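Local coordinates for protein glucosidase (Croceicoccus marinus, PDB 5Z3K) that probably hydrolyses O-glycosidic bonds as a beta-glucosidase of glycoside hydrolase family 39, whose catalytic domain is a TIM barrel, at residues 433-438 and 480-484. Numbering follows the deposited sequence.
Sequences WGDGPH and ITRVS
Near one edge of the mixed, mainly antiparallel sheet of the beta domain beside the (beta/alpha)8 barrel, strands 438-446 and 474-482 form an antiparallel pair, and a tryptophan of the incoming loop packs on the last strand. Segment 433-438, the end of that loop plus the first residue of strand 438-446, turns back over Gly434-Gly436 (Gly434 phi 100°, psi -157°, which calls for glycine) and extends at Pro437 and His438. The register is set by His438 opposite Arg482, a non-hydrogen-bonded pair with CA atoms 4.6 Å apart and diverging side chains. Along the second segment, Ile480 is extended and buried; its CG2 lies 3.9 Å from Trp433 CZ2, and its carbonyl O sits at the indole edge, 3.6 Å from Trp433 CH2. Thr481 turns its CB away, while its O lies 3.2 Å from His438 CA in a CA-H...O contact; its backbone continues the ladder with Arg439. Arg482 lays CB over the indole face of Trp433 (chi1 p, chi2 80°), a CH-pi contact 3.7 Å from the five-membered ring centroid; chi1 and chi2 t place CD 3.6 Å from Trp433 CB, and after chi3 p Arg482 NE forms a salt bridge with Asp368 OD1. Just past the strand's end, Val483 N donates to Pro437 O (3.1 Å, 164°), the one hydrogen bond between the segments. The CA-to-CB bond of Val483 (chi1 t) points toward segment 433-438, with CB 3.9 Å from Pro437 CB and CG2 3.5 Å from His438 C.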
loop_
_atom_site.group_PDB
_atom_site.type_symbol
_atom_site.label_atom_id
_atom_site.label_comp_id
_atom_site.label_asym_id
_atom_site.label_seq_id
_atom_site.Cartn_x
_atom_site.Cartn_y
_atom_site.Cartn_z
ATOM N N TRP A 433 3.593 -24.194 -21.452
ATOM C CA TRP A 433 3.728 -25.634 -21.297
ATOM C C TRP A 433 3.243 -26.397 -22.525
ATOM O O TRP A 433 3.209 -27.633 -22.498
ATOM C CB TRP A 433 2.963 -26.094 -20.053
ATOM C CG TRP A 433 1.549 -25.643 -20.074
ATOM C CD1 TRP A 433 0.522 -26.208 -20.763
ATOM C CD2 TRP A 433 0.997 -24.515 -19.381
ATOM N NE1 TRP A 433 -0.642 -25.505 -20.544
ATOM C CE2 TRP A 433 -0.374 -24.458 -19.700
ATOM C CE3 TRP A 433 1.529 -23.551 -18.525
ATOM C CZ2 TRP A 433 -1.219 -23.470 -19.201
ATOM C CZ3 TRP A 433 0.687 -22.578 -18.017
ATOM C CH2 TRP A 433 -0.669 -22.546 -18.354
ATOM N N GLY A 434 2.861 -25.698 -23.583
ATOM C CA GLY A 434 2.510 -26.335 -24.834
ATOM C C GLY A 434 1.015 -26.481 -25.040
ATOM O O GLY A 434 0.191 -25.766 -24.464
ATOM N N ASP A 435 0.663 -27.445 -25.889
ATOM C CA ASP A 435 -0.708 -27.596 -26.354
ATOM C C ASP A 435 -1.458 -28.710 -25.627
ATOM O O ASP A 435 -2.497 -29.168 -26.113
ATOM C CB ASP A 435 -0.728 -27.826 -27.866
ATOM C CG ASP A 435 -0.071 -29.130 -28.281
ATOM O OD1 ASP A 435 0.317 -29.935 -27.404
ATOM O OD2 ASP A 435 0.053 -29.354 -29.504
ATOM N N GLY A 436 -0.954 -29.147 -24.474
ATOM C CA GLY A 436 -1.599 -30.188 -23.706
ATOM C C GLY A 436 -2.774 -29.682 -22.891
ATOM O O GLY A 436 -3.266 -28.567 -23.087
ATOM N N PRO A 437 -3.250 -30.507 -21.958
ATOM C CA PRO A 437 -4.407 -30.119 -21.144
ATOM C C PRO A 437 -4.116 -28.906 -20.267
ATOM O O PRO A 437 -3.031 -28.768 -19.698
ATOM C CB PRO A 437 -4.678 -31.368 -20.297
ATOM C CG PRO A 437 -4.024 -32.487 -21.045
ATOM C CD PRO A 437 -2.824 -31.894 -21.696
ATOM N N HIS A 438 -5.110 -28.028 -20.160
ATOM C CA HIS A 438 -5.017 -26.857 -19.298
ATOM C C HIS A 438 -6.356 -26.624 -18.621
ATOM O O HIS A 438 -7.387 -27.154 -19.042
ATOM C CB HIS A 438 -4.592 -25.606 -20.079
ATOM C CG HIS A 438 -5.466 -25.291 -21.253
ATOM N ND1 HIS A 438 -4.990 -25.272 -22.547
ATOM C CD2 HIS A 438 -6.772 -24.939 -21.328
ATOM C CE1 HIS A 438 -5.971 -24.944 -23.371
ATOM N NE2 HIS A 438 -7.064 -24.740 -22.658
ATOM N N ILE A 480 -5.128 -19.415 -15.845
ATOM C CA ILE A 480 -4.895 -20.560 -16.727
ATOM C C ILE A 480 -3.751 -21.387 -16.156
ATOM O O ILE A 480 -2.675 -20.851 -15.871
ATOM C CB ILE A 480 -4.581 -20.117 -18.165
ATOM C CG1 ILE A 480 -5.656 -19.158 -18.657
ATOM C CG2 ILE A 480 -4.506 -21.325 -19.093
ATOM C CD1 ILE A 480 -5.262 -18.419 -19.871
ATOM N N THR A 481 -3.982 -22.688 -15.976
ATOM C CA THR A 481 -2.980 -23.549 -15.364
ATOM C C THR A 481 -2.728 -24.789 -16.204
ATOM O O THR A 481 -3.610 -25.270 -16.923
ATOM C CB THR A 481 -3.391 -23.980 -13.964
ATOM O OG1 THR A 481 -4.703 -24.568 -14.027
ATOM C CG2 THR A 481 -3.415 -22.771 -13.051
ATOM N N ARG A 482 -1.508 -25.304 -16.101
ATOM C CA ARG A 482 -1.202 -26.593 -16.697
ATOM C C ARG A 482 -1.902 -27.688 -15.904
ATOM O O ARG A 482 -1.917 -27.663 -14.668
ATOM C CB ARG A 482 0.308 -26.836 -16.720
ATOM C CG ARG A 482 0.711 -28.149 -17.384
ATOM C CD ARG A 482 2.213 -28.328 -17.391
ATOM N NE ARG A 482 2.768 -28.285 -16.046
ATOM C CZ ARG A 482 2.826 -29.332 -15.230
ATOM N NH1 ARG A 482 2.363 -30.512 -15.626
ATOM N NH2 ARG A 482 3.348 -29.197 -14.019
ATOM N N VAL A 483 -2.509 -28.634 -16.612
ATOM C CA VAL A 483 -3.156 -29.775 -15.971
ATOM C C VAL A 483 -2.179 -30.942 -15.988
ATOM O O VAL A 483 -1.737 -31.380 -17.057
ATOM C CB VAL A 483 -4.483 -30.135 -16.654
ATOM C CG1 VAL A 483 -4.923 -31.531 -16.239
ATOM C CG2 VAL A 483 -5.552 -29.126 -16.283
ATOM N N SER A 484 -1.828 -31.428 -14.799
ATOM C CA SER A 484 -0.888 -32.538 -14.646
ATOM C C SER A 484 -1.410 -33.804 -15.319
ATOM O O SER A 484 -2.345 -34.433 -14.829
ATOM C CB SER A 484 -0.622 -32.812 -13.163
ATOM O OG SER A 484 -0.607 -31.610 -12.410
#